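Local coordinates for protein extracellular ligand-binding receptor (Verminephrobacter eiseniae, PDB 4M88) that probably captures an amino acid outside the cytoplasmic membrane and delivers it to an ABC transporter, as a solute-binding protein of the leucine-binding protein family, at residues L144-Q149 and S156-V161; E163-V168 and I173-V178; A185-A190 and P208-A213. All blocks are in the same frame, centred on the assembly; numbering follows the deposited sequence.

Contact 1 of 3, residues L144-Q149 and S156-V161; sequences LATLYQ and SGMAVV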
ATOM      1  N   LEU A 144      12.857 -11.732 -17.736  1.00 14.84           N
ATOM      2  CA  LEU A 144      12.436 -11.400 -16.376  1.00 14.46           C
ATOM      3  C   LEU A 144      11.871 -12.625 -15.683  1.00 17.83           C
ATOM      4  O   LEU A 144      11.161 -13.412 -16.304  1.00 19.41           O
ATOM      5  CB  LEU A 144      11.335 -10.346 -16.419  1.00 20.53           C
ATOM      6  CG  LEU A 144      11.717  -8.872 -16.396  1.00 31.98           C
ATOM      7  CD1 LEU A 144      10.464  -7.997 -16.521  1.00 31.26           C
ATOM      8  CD2 LEU A 144      12.466  -8.551 -15.108  1.00 33.78           C
ATOM      9  N   ALA A 145      12.184 -12.790 -14.402  1.00 14.31           N
ATOM     10  CA  ALA A 145      11.538 -13.816 -13.593  1.00 14.33           C
ATOM     11  C   ALA A 145      10.664 -13.121 -12.554  1.00 19.44           C
ATOM     12  O   ALA A 145      10.966 -12.007 -12.134  1.00 13.96           O
ATOM     13  CB  ALA A 145      12.572 -14.684 -12.902  1.00 16.21           C
ATOM     14  N   THR A 146       9.582 -13.772 -12.142  1.00 13.93           N
ATOM     15  CA  THR A 146       8.753 -13.253 -11.050  1.00 15.04           C
ATOM     16  C   THR A 146       8.641 -14.328  -9.980  1.00 23.02           C
ATOM     17  O   THR A 146       8.348 -15.481 -10.293  1.00 20.13           O
ATOM     18  CB  THR A 146       7.336 -12.897 -11.511  1.00 18.43           C
ATOM     19  OG1 THR A 146       7.398 -11.944 -12.579  1.00 22.98           O
ATOM     20  CG2 THR A 146       6.514 -12.319 -10.346  1.00 19.82           C
ATOM     21  N   LEU A 147       8.900 -13.952  -8.731  1.00 14.01           N
ATOM     22  CA  LEU A 147       8.671 -14.838  -7.586  1.00 14.44           C
ATOM     23  C   LEU A 147       7.404 -14.359  -6.903  1.00 17.49           C
ATOM     24  O   LEU A 147       7.342 -13.204  -6.492  1.00 13.77           O
ATOM     25  CB  LEU A 147       9.838 -14.746  -6.612  1.00 14.84           C
ATOM     26  CG  LEU A 147       9.686 -15.486  -5.276  1.00 16.29           C
ATOM     27  CD1 LEU A 147       9.545 -16.990  -5.521  1.00 17.94           C
ATOM     28  CD2 LEU A 147      10.880 -15.217  -4.363  1.00 16.58           C
ATOM     29  N   TYR A 148       6.376 -15.205  -6.789  1.00 14.38           N
ATOM     30  CA  TYR A 148       5.129 -14.717  -6.183  1.00 14.12           C
ATOM     31  C   TYR A 148       4.525 -15.713  -5.203  1.00 14.90           C
ATOM     32  O   TYR A 148       4.681 -16.917  -5.356  1.00 15.37           O
ATOM     33  CB  TYR A 148       4.107 -14.303  -7.257  1.00 13.72           C
ATOM     34  CG  TYR A 148       3.515 -15.453  -8.033  1.00 16.38           C
ATOM     35  CD1 TYR A 148       2.236 -15.915  -7.745  1.00 20.02           C
ATOM     36  CD2 TYR A 148       4.229 -16.073  -9.048  1.00 16.90           C
ATOM     37  CE1 TYR A 148       1.682 -16.963  -8.438  1.00 20.76           C
ATOM     38  CE2 TYR A 148       3.679 -17.133  -9.756  1.00 24.27           C
ATOM     39  CZ  TYR A 148       2.397 -17.561  -9.442  1.00 25.58           C
ATOM     40  OH  TYR A 148       1.820 -18.606 -10.123  1.00 33.99           O
ATOM     41  N   GLN A 149       3.856 -15.206  -4.176  1.00 15.59           N
ATOM     42  CA  GLN A 149       3.286 -16.113  -3.182  1.00 16.76           C
ATOM     43  C   GLN A 149       1.985 -16.692  -3.714  1.00 19.17           C
ATOM     44  O   GLN A 149       1.211 -15.994  -4.374  1.00 15.69           O
ATOM     45  CB  GLN A 149       3.037 -15.420  -1.843  1.00 15.92           C
ATOM     46  CG  GLN A 149       2.576 -16.399  -0.745  1.00 16.22           C
ATOM     47  CD  GLN A 149       2.301 -15.731   0.585  1.00 23.09           C
ATOM     48  OE1 GLN A 149       2.932 -14.740   0.940  1.00 19.34           O
ATOM     49  NE2 GLN A 149       1.346 -16.274   1.330  1.00 21.61           N
ATOM     50  N   SER A 156      -3.145 -12.870  -8.918  1.00 23.45           N
ATOM     51  CA  SER A 156      -3.636 -11.685  -9.618  1.00 24.81           C
ATOM     52  C   SER A 156      -2.459 -10.864 -10.114  1.00 18.27           C
ATOM     53  O   SER A 156      -2.453 -10.412 -11.257  1.00 18.93           O
ATOM     54  CB  SER A 156      -4.527 -10.826  -8.709  1.00 26.27           C
ATOM     55  OG  SER A 156      -4.848  -9.583  -9.321  1.00 20.49           O
ATOM     56  N   GLY A 157      -1.468 -10.669  -9.246  1.00 17.12           N
ATOM     57  CA  GLY A 157      -0.250  -9.976  -9.633  1.00 15.89           C
ATOM     58  C   GLY A 157       0.454 -10.679 -10.783  1.00 16.26           C
ATOM     59  O   GLY A 157       0.890 -10.042 -11.738  1.00 17.57           O
HETATM   60  N   MSE A 158       0.547 -12.003 -10.707  1.00 16.90           N
HETATM   61  CA  MSE A 158       1.251 -12.761 -11.738  1.00 18.23           C
HETATM   62  C   MSE A 158       0.556 -12.602 -13.087  1.00 16.44           C
HETATM   63  O   MSE A 158       1.207 -12.439 -14.119  1.00 18.41           O
HETATM   64  CB  MSE A 158       1.325 -14.239 -11.349  1.00 21.14           C
HETATM   65  CG  MSE A 158       2.153 -15.074 -12.298  1.00 19.69           C
HETATM   66 SE   MSE A 158       4.027 -14.518 -12.227  0.70 28.00          SE
HETATM   67  CE  MSE A 158       4.312 -14.273 -14.128  1.00 19.87           C
ATOM     68  N   ALA A 159      -0.772 -12.640 -13.085  1.00 14.33           N
ATOM     69  CA  ALA A 159      -1.522 -12.463 -14.328  1.00 17.71           C
ATOM     70  C   ALA A 159      -1.294 -11.066 -14.893  1.00 18.19           C
ATOM     71  O   ALA A 159      -1.219 -10.889 -16.108  1.00 21.47           O
ATOM     72  CB  ALA A 159      -3.019 -12.707 -14.105  1.00 21.48           C
ATOM     73  N   VAL A 160      -1.198 -10.074 -14.010  1.00 14.74           N
ATOM     74  CA  VAL A 160      -0.943  -8.707 -14.449  1.00 15.57           C
ATOM     75  C   VAL A 160       0.440  -8.590 -15.087  1.00 14.22           C
ATOM     76  O   VAL A 160       0.594  -7.942 -16.128  1.00 16.74           O
ATOM     77  CB  VAL A 160      -1.115  -7.697 -13.286  1.00 17.19           C
ATOM     78  CG1 VAL A 160      -0.566  -6.339 -13.662  1.00 17.98           C
ATOM     79  CG2 VAL A 160      -2.590  -7.584 -12.919  1.00 17.80           C
ATOM     80  N   VAL A 161       1.442  -9.224 -14.477  1.00 13.07           N
ATOM     81  CA  VAL A 161       2.787  -9.230 -15.050  1.00 13.17           C
ATOM     82  C   VAL A 161       2.762  -9.852 -16.440  1.00 18.12           C
ATOM     83  O   VAL A 161       3.350  -9.314 -17.372  1.00 13.97           O
ATOM     84  CB  VAL A 161       3.831  -9.971 -14.165  1.00 16.24           C
ATOM     85  CG1 VAL A 161       5.213  -9.815 -14.774  1.00 16.10           C
ATOM     86  CG2 VAL A 161       3.846  -9.401 -12.758  1.00 16.06           C
TER

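Contact 2 of 3, residues E163-V168 and I173-V178; sequences EAVKTV and IELNGV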
ATOM      1  N   GLU A 163       0.367 -10.016 -18.606  1.00 15.00           N
ATOM      2  CA  GLU A 163      -0.284  -9.128 -19.570  1.00 22.09           C
ATOM      3  C   GLU A 163       0.606  -7.914 -19.879  1.00 21.84           C
ATOM      4  O   GLU A 163       0.675  -7.455 -21.024  1.00 20.64           O
ATOM      5  CB  GLU A 163      -1.644  -8.668 -19.045  1.00 25.99           C
ATOM      6  CG  GLU A 163      -2.365  -7.682 -19.961  1.00 39.48           C
ATOM      7  CD  GLU A 163      -2.876  -8.315 -21.254  1.00 51.13           C
ATOM      8  OE1 GLU A 163      -2.877  -9.563 -21.365  1.00 53.83           O
ATOM      9  OE2 GLU A 163      -3.281  -7.555 -22.162  1.00 56.05           O
ATOM     10  N   ALA A 164       1.296  -7.414 -18.857  1.00 17.40           N
ATOM     11  CA  ALA A 164       2.180  -6.262 -19.019  1.00 19.73           C
ATOM     12  C   ALA A 164       3.339  -6.593 -19.945  1.00 18.46           C
ATOM     13  O   ALA A 164       3.705  -5.789 -20.807  1.00 23.17           O
ATOM     14  CB  ALA A 164       2.700  -5.783 -17.666  1.00 16.29           C
ATOM     15  N   VAL A 165       3.921  -7.772 -19.762  1.00 14.96           N
ATOM     16  CA  VAL A 165       5.075  -8.189 -20.560  1.00 18.94           C
ATOM     17  C   VAL A 165       4.689  -8.417 -22.019  1.00 23.57           C
ATOM     18  O   VAL A 165       5.468  -8.146 -22.944  1.00 24.88           O
ATOM     19  CB  VAL A 165       5.748  -9.458 -19.958  1.00 22.26           C
ATOM     20  CG1 VAL A 165       6.676 -10.103 -20.944  1.00 26.95           C
ATOM     21  CG2 VAL A 165       6.499  -9.109 -18.678  1.00 21.97           C
ATOM     22  N   LYS A 166       3.476  -8.892 -22.251  1.00 24.34           N
ATOM     23  CA  LYS A 166       3.109  -9.188 -23.628  1.00 32.65           C
ATOM     24  C   LYS A 166       2.672  -7.928 -24.393  1.00 34.31           C
ATOM     25  O   LYS A 166       2.551  -7.947 -25.621  1.00 40.68           O
ATOM     26  CB  LYS A 166       2.123 -10.369 -23.716  1.00 33.70           C
ATOM     27  CG  LYS A 166       0.660 -10.019 -23.785  1.00 42.58           C
ATOM     28  CD  LYS A 166      -0.189 -11.274 -24.015  1.00 52.05           C
ATOM     29  CE  LYS A 166       0.023 -12.310 -22.912  1.00 57.24           C
ATOM     30  NZ  LYS A 166      -1.039 -13.367 -22.904  1.00 60.20           N
ATOM     31  N   THR A 167       2.492  -6.824 -23.665  1.00 26.88           N
ATOM     32  CA  THR A 167       2.167  -5.540 -24.279  1.00 29.74           C
ATOM     33  C   THR A 167       3.140  -4.392 -23.957  1.00 32.81           C
ATOM     34  O   THR A 167       2.743  -3.233 -24.020  1.00 36.83           O
ATOM     35  CB  THR A 167       0.754  -5.050 -23.880  1.00 31.85           C
ATOM     36  OG1 THR A 167       0.715  -4.788 -22.471  1.00 31.06           O
ATOM     37  CG2 THR A 167      -0.305  -6.076 -24.235  1.00 32.24           C
ATOM     38  N   VAL A 168       4.394  -4.673 -23.605  1.00 29.28           N
ATOM     39  CA  VAL A 168       5.329  -3.555 -23.435  1.00 29.50           C
ATOM     40  C   VAL A 168       5.878  -3.092 -24.767  1.00 28.05           C
ATOM     41  O   VAL A 168       6.300  -3.916 -25.584  1.00 30.04           O
ATOM     42  CB  VAL A 168       6.480  -3.825 -22.451  1.00 32.17           C
ATOM     43  CG1 VAL A 168       5.998  -3.572 -21.063  1.00 42.98           C
ATOM     44  CG2 VAL A 168       7.043  -5.229 -22.613  1.00 29.26           C
ATOM     45  N   ILE A 173       9.821  -9.455 -24.138  1.00 23.87           N
ATOM     46  CA  ILE A 173      10.539  -9.899 -22.950  1.00 23.01           C
ATOM     47  C   ILE A 173      10.084 -11.310 -22.645  1.00 28.00           C
ATOM     48  O   ILE A 173       8.879 -11.589 -22.640  1.00 29.14           O
ATOM     49  CB  ILE A 173      10.203  -9.038 -21.724  1.00 24.67           C
ATOM     50  CG1 ILE A 173      10.678  -7.604 -21.927  1.00 25.59           C
ATOM     51  CG2 ILE A 173      10.859  -9.609 -20.463  1.00 27.92           C
ATOM     52  CD1 ILE A 173      10.287  -6.713 -20.787  1.00 31.69           C
ATOM     53  N   GLU A 174      11.033 -12.207 -22.393  1.00 20.81           N
ATOM     54  CA  GLU A 174      10.672 -13.546 -21.958  1.00 18.94           C
ATOM     55  C   GLU A 174      10.396 -13.498 -20.471  1.00 23.77           C
ATOM     56  O   GLU A 174      11.185 -12.937 -19.707  1.00 21.71           O
ATOM     57  CB  GLU A 174      11.788 -14.550 -22.244  1.00 25.64           C
ATOM     58  CG  GLU A 174      11.471 -15.949 -21.740  1.00 35.66           C
ATOM     59  CD  GLU A 174      12.625 -16.918 -21.925  1.00 47.68           C
ATOM     60  OE1 GLU A 174      13.665 -16.506 -22.484  1.00 49.97           O
ATOM     61  OE2 GLU A 174      12.488 -18.089 -21.506  1.00 50.20           O
ATOM     62  N   LEU A 175       9.275 -14.074 -20.056  1.00 13.63           N
ATOM     63  CA  LEU A 175       8.894 -14.023 -18.650  1.00 12.51           C
ATOM     64  C   LEU A 175       8.755 -15.417 -18.045  1.00 16.52           C
ATOM     65  O   LEU A 175       8.103 -16.278 -18.625  1.00 17.62           O
ATOM     66  CB  LEU A 175       7.572 -13.259 -18.503  1.00 17.98           C
ATOM     67  CG  LEU A 175       6.932 -13.274 -17.114  1.00 16.07           C
ATOM     68  CD1 LEU A 175       7.745 -12.429 -16.133  1.00 16.68           C
ATOM     69  CD2 LEU A 175       5.492 -12.785 -17.194  1.00 17.77           C
ATOM     70  N   ASN A 176       9.366 -15.642 -16.884  1.00 13.47           N
ATOM     71  CA  ASN A 176       9.125 -16.874 -16.141  1.00 16.18           C
ATOM     72  C   ASN A 176       8.548 -16.539 -14.781  1.00 17.82           C
ATOM     73  O   ASN A 176       9.013 -15.613 -14.130  1.00 22.53           O
ATOM     74  CB  ASN A 176      10.416 -17.671 -15.961  1.00 16.49           C
ATOM     75  CG  ASN A 176      10.926 -18.242 -17.262  1.00 20.93           C
ATOM     76  OD1 ASN A 176      10.145 -18.618 -18.134  1.00 26.22           O
ATOM     77  ND2 ASN A 176      12.240 -18.307 -17.404  1.00 20.74           N
ATOM     78  N   GLY A 177       7.534 -17.276 -14.350  1.00 12.74           N
ATOM     79  CA  GLY A 177       6.925 -16.979 -13.060  1.00 15.60           C
ATOM     80  C   GLY A 177       7.001 -18.184 -12.157  1.00 16.73           C
ATOM     81  O   GLY A 177       6.582 -19.281 -12.540  1.00 14.99           O
ATOM     82  N   VAL A 178       7.537 -17.981 -10.963  1.00 13.97           N
ATOM     83  CA  VAL A 178       7.747 -19.073 -10.019  1.00 12.85           C
ATOM     84  C   VAL A 178       6.901 -18.852  -8.778  1.00 19.15           C
ATOM     85  O   VAL A 178       7.060 -17.856  -8.080  1.00 14.91           O
ATOM     86  CB  VAL A 178       9.221 -19.183  -9.632  1.00 13.77           C
ATOM     87  CG1 VAL A 178       9.416 -20.274  -8.604  1.00 20.43           C
ATOM     88  CG2 VAL A 178      10.064 -19.476 -10.873  1.00 16.17           C
TER

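Contact 3 of 3, residues A185-A190 and P208-A213; sequences AALAAA and PPFIVA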
ATOM      1  N   ALA A 185      11.432 -23.004   3.735  1.00 19.55           N
ATOM      2  CA  ALA A 185      11.815 -24.143   2.895  1.00 21.08           C
ATOM      3  C   ALA A 185      11.273 -23.993   1.474  1.00 20.93           C
ATOM      4  O   ALA A 185      11.962 -24.301   0.495  1.00 18.97           O
ATOM      5  CB  ALA A 185      11.326 -25.432   3.503  1.00 25.15           C
ATOM      6  N   ALA A 186      10.026 -23.547   1.353  1.00 18.79           N
ATOM      7  CA  ALA A 186       9.444 -23.341   0.023  1.00 16.97           C
ATOM      8  C   ALA A 186      10.183 -22.245  -0.738  1.00 18.91           C
ATOM      9  O   ALA A 186      10.440 -22.363  -1.945  1.00 17.35           O
ATOM     10  CB  ALA A 186       7.945 -23.022   0.124  1.00 18.60           C
ATOM     11  N   LEU A 187      10.506 -21.161  -0.038  1.00 16.54           N
ATOM     12  CA  LEU A 187      11.202 -20.048  -0.662  1.00 15.23           C
ATOM     13  C   LEU A 187      12.619 -20.399  -1.115  1.00 16.48           C
ATOM     14  O   LEU A 187      13.071 -19.907  -2.150  1.00 14.62           O
ATOM     15  CB  LEU A 187      11.230 -18.832   0.273  1.00 15.62           C
ATOM     16  CG  LEU A 187       9.946 -18.010   0.237  1.00 19.86           C
ATOM     17  CD1 LEU A 187       9.950 -16.963   1.327  1.00 23.19           C
ATOM     18  CD2 LEU A 187       9.758 -17.361  -1.140  1.00 15.98           C
ATOM     19  N   ALA A 188      13.319 -21.233  -0.348  1.00 17.46           N
ATOM     20  CA  ALA A 188      14.678 -21.628  -0.721  1.00 14.78           C
ATOM     21  C   ALA A 188      14.638 -22.418  -2.025  1.00 16.65           C
ATOM     22  O   ALA A 188      15.498 -22.260  -2.904  1.00 17.76           O
ATOM     23  CB  ALA A 188      15.318 -22.442   0.379  1.00 14.49           C
ATOM     24  N   ALA A 189      13.634 -23.278  -2.147  1.00 15.95           N
ATOM     25  CA  ALA A 189      13.474 -24.081  -3.350  1.00 20.19           C
ATOM     26  C   ALA A 189      13.096 -23.195  -4.537  1.00 19.18           C
ATOM     27  O   ALA A 189      13.597 -23.378  -5.650  1.00 17.25           O
ATOM     28  CB  ALA A 189      12.425 -25.166  -3.125  1.00 18.89           C
ATOM     29  N   ALA A 190      12.205 -22.235  -4.301  1.00 12.67           N
ATOM     30  CA  ALA A 190      11.796 -21.320  -5.354  1.00 13.89           C
ATOM     31  C   ALA A 190      12.980 -20.488  -5.826  1.00 16.29           C
ATOM     32  O   ALA A 190      13.109 -20.205  -7.021  1.00 12.50           O
ATOM     33  CB  ALA A 190      10.653 -20.409  -4.873  1.00 17.90           C
ATOM     34  N   PRO A 208       3.988  -8.172   2.548  1.00 17.10           N
ATOM     35  CA  PRO A 208       5.269  -7.673   3.049  1.00 15.98           C
ATOM     36  C   PRO A 208       6.256  -8.710   3.620  1.00 18.29           C
ATOM     37  O   PRO A 208       7.426  -8.649   3.241  1.00 17.78           O
ATOM     38  CB  PRO A 208       4.849  -6.661   4.114  1.00 18.77           C
ATOM     39  CG  PRO A 208       3.569  -6.128   3.608  1.00 21.57           C
ATOM     40  CD  PRO A 208       2.872  -7.295   2.940  1.00 20.62           C
ATOM     41  N   PRO A 209       5.816  -9.633   4.505  1.00 19.90           N
ATOM     42  CA  PRO A 209       6.849 -10.553   5.012  1.00 16.57           C
ATOM     43  C   PRO A 209       7.384 -11.502   3.926  1.00 16.48           C
ATOM     44  O   PRO A 209       8.536 -11.934   4.011  1.00 18.05           O
ATOM     45  CB  PRO A 209       6.125 -11.336   6.113  1.00 19.43           C
ATOM     46  CG  PRO A 209       4.668 -11.260   5.751  1.00 25.34           C
ATOM     47  CD  PRO A 209       4.483  -9.925   5.068  1.00 22.04           C
ATOM     48  N   PHE A 210       6.560 -11.807   2.926  1.00 15.33           N
ATOM     49  CA  PHE A 210       6.987 -12.638   1.806  1.00 15.16           C
ATOM     50  C   PHE A 210       8.010 -11.905   0.941  1.00 14.44           C
ATOM     51  O   PHE A 210       8.939 -12.510   0.420  1.00 14.21           O
ATOM     52  CB  PHE A 210       5.781 -13.049   0.955  1.00 19.31           C
ATOM     53  CG  PHE A 210       6.136 -13.915  -0.224  1.00 15.24           C
ATOM     54  CD1 PHE A 210       6.149 -15.300  -0.103  1.00 16.69           C
ATOM     55  CD2 PHE A 210       6.429 -13.346  -1.462  1.00 13.30           C
ATOM     56  CE1 PHE A 210       6.470 -16.103  -1.192  1.00 13.11           C
ATOM     57  CE2 PHE A 210       6.759 -14.143  -2.559  1.00 16.91           C
ATOM     58  CZ  PHE A 210       6.776 -15.522  -2.426  1.00 18.03           C
ATOM     59  N   ILE A 211       7.837 -10.603   0.773  1.00 13.41           N
ATOM     60  CA  ILE A 211       8.798  -9.839  -0.016  1.00  9.81           C
ATOM     61  C   ILE A 211      10.170  -9.866   0.658  1.00 13.14           C
ATOM     62  O   ILE A 211      11.186 -10.146   0.015  1.00 16.05           O
ATOM     63  CB  ILE A 211       8.332  -8.397  -0.198  1.00 14.43           C
ATOM     64  CG1 ILE A 211       7.054  -8.375  -1.039  1.00 19.10           C
ATOM     65  CG2 ILE A 211       9.412  -7.572  -0.873  1.00 18.23           C
ATOM     66  CD1 ILE A 211       6.305  -7.063  -0.945  1.00 22.26           C
ATOM     67  N   VAL A 212      10.197  -9.597   1.956  1.00 13.22           N
ATOM     68  CA  VAL A 212      11.458  -9.602   2.689  1.00 14.32           C
ATOM     69  C   VAL A 212      12.111 -10.988   2.671  1.00 16.10           C
ATOM     70  O   VAL A 212      13.304 -11.132   2.373  1.00 13.32           O
ATOM     71  CB  VAL A 212      11.265  -9.116   4.130  1.00 20.40           C
ATOM     72  CG1 VAL A 212      12.583  -9.164   4.872  1.00 24.55           C
ATOM     73  CG2 VAL A 212      10.718  -7.687   4.137  1.00 19.80           C
ATOM     74  N   ALA A 213      11.327 -12.009   2.978  1.00 14.58           N
ATOM     75  CA  ALA A 213      11.836 -13.376   2.980  1.00 15.42           C
ATOM     76  C   ALA A 213      12.289 -13.797   1.589  1.00 13.13           C
ATOM     77  O   ALA A 213      13.279 -14.517   1.457  1.00 13.19           O
ATOM     78  CB  ALA A 213      10.791 -14.333   3.499  1.00 14.92           C
TER

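Contact 1 of 3, residues L144-Q149 and S156-V161
The first half of a beta-alpha-beta crossover is closed here, where Tyr-148 and Thr-146 of strand 143-149 meet Met-158 and Val-161 of helix 152-166. The unit belongs to an alpha-beta-alpha domain of the periplasmic binding protein fold. The two short segments run nearly antiparallel, at 157°, with their axes 9.0 Å apart, so the helix runs back over one face of the sheet to which the strand belongs. No hydrogen bond crosses the interface; side chains alone fill it. Met-158, present as selenomethionine, buries the most surface. Its CB stands over the middle of the Tyr-148 ring, 3.8 Å from the centroid and only 4° off the normal, a CH-pi contact with the face. From there CG, anti to the backbone N, passes above the CE2 side, and the bend at chi2 swings the selenium past the ring toward Thr-146. SE comes 3.5 Å from Tyr-148 CD2 and views the ring obliquely, 40° off its normal, a Met-aromatic contact. The same SE lies 3.8 Å from Thr-146 CB, the threonine and Met-158 side chains sliding past each other in opposite directions. Leu-175 of the neighbouring edge strand also touches Thr-146, Met-158 and Val-161, and Ile-129 of helix 125-138 packs on Val-161 as well. Thr-146 OG1 is buried in these apolar surroundings with no hydrogen-bond partner in the model; across the interface it faces Val-161 CG1 at 3.8 Å.

Contact 2 of 3, residues E163-V168 and I173-V178
Backbones approach most closely at Val-165 and Ile-173, whose CA atoms are 6.2 Å apart where a loop leads from the C-terminal part of helix 152-166 to strand 174-180. This is the second half of a beta-alpha-beta crossover, and strand 174-180 forms an outer edge of the sheet in this domain of the periplasmic binding protein fold. Val-165 carries the contact, burying more surface than any other residue in it. Its CG1, anti to the backbone N (chi1 165°), reaches to 3.2 Å from the carbonyl O of Ile-173, a methyl set close against a backbone oxygen, and also lies 3.8 Å from Ile-173 CB; the two side chains cross at about a right angle. The same methyl touches Leu-175 CB, while the other branch, CG2, meets Leu-175 CD2 at 4.1 Å. CG1 thus touches both Ile-173 and Leu-175, two positions apart, and CG2 adds a second contact with Leu-175. Past the end of the helix the chain is steadied by Thr-167, whose OG1 donates a hydrogen bond of 3.0 Å to Glu-163 O, tilted 26° from the carbonyl plane. Val-133 of helix 125-138 packs on Val-165, Val-168 and Ile-173, extending this apolar layer toward the neighbouring helix, while Leu-175 also touches Gln-162 of helix 152-166. The extended end of Ile-173 (chi2 176°) carries the contact beyond Val-165, bringing its CD1 to 4.0 Å from Val-168 CG2.

Contact 3 of 3, residues A185-A190 and P208-A213
Leu-187 of helix 184-195 reaches across to Phe-210 and Ala-213 near the start of helix 208-220, joining two helices that cover one face of the sheet in an alpha-beta-alpha domain of the periplasmic binding protein fold. The strand between them in the chain, 201-205, lies inside that sheet. Leu-187 buries much the largest share of surface, and its two methyls divide the work. CD2 approaches the Phe-210 ring obliquely, while CD1 comes 3.5 Å from Ala-213 CB and also lies near the backbone of that residue. The leucine fork therefore straddles two positions three residues apart, about one turn, on the opposing helix. Phe-210 helps to close the distance: with CG anti to the backbone N (chi1 -180°), its ring extends from its own helix, and its outer carbons rather than its base meet the leucine. Ala-213, with only a methyl, lets CD1 come close to the helix backbone. An alanine in place of Leu-187 would take away both methyls and would probably open a gap between the helices, leaving CE1 and CZ of Phe-210 and Ala-213 CB without their apolar partner. The floor beneath is Leu-147 of strand 143-149, which touches both Leu-187 and Phe-210; Ser-180 of the edge strand also touches Leu-187. A glycerol, probably from the crystallisation liquor, lies about 4 Å from the Phe-210 side chain. On the leucine side of the ring, Leu-187 CD2 sits against two adjacent carbons, 3.5 Å from Phe-210 CE1 and 3.7 Å from Phe-210 CZ.

Overall arrangement
Contacts 1 and 2 are successive halves of one crossover, sharing helix 152-166 and using neighbouring strands tied by backbone hydrogen bonds between Thr-146 and both Asn-176 and Val-178. Contact 3 lies on the other face of that sheet: alternate residues of strand 143-149 serve the two sides, Thr-146 and Tyr-148 facing contact 1, Leu-147 facing the helices of contact 3. Contacts 1 and 3 are buried, whereas contact 2, at the sheet's edge, is only partly so. None has a hydrogen bond between its segments. Contact 1 sets a methionine side chain, here selenomethionine, over an aromatic face, contact 2 relies on branched aliphatic chains, and contact 3 on one leucine bridging two helices.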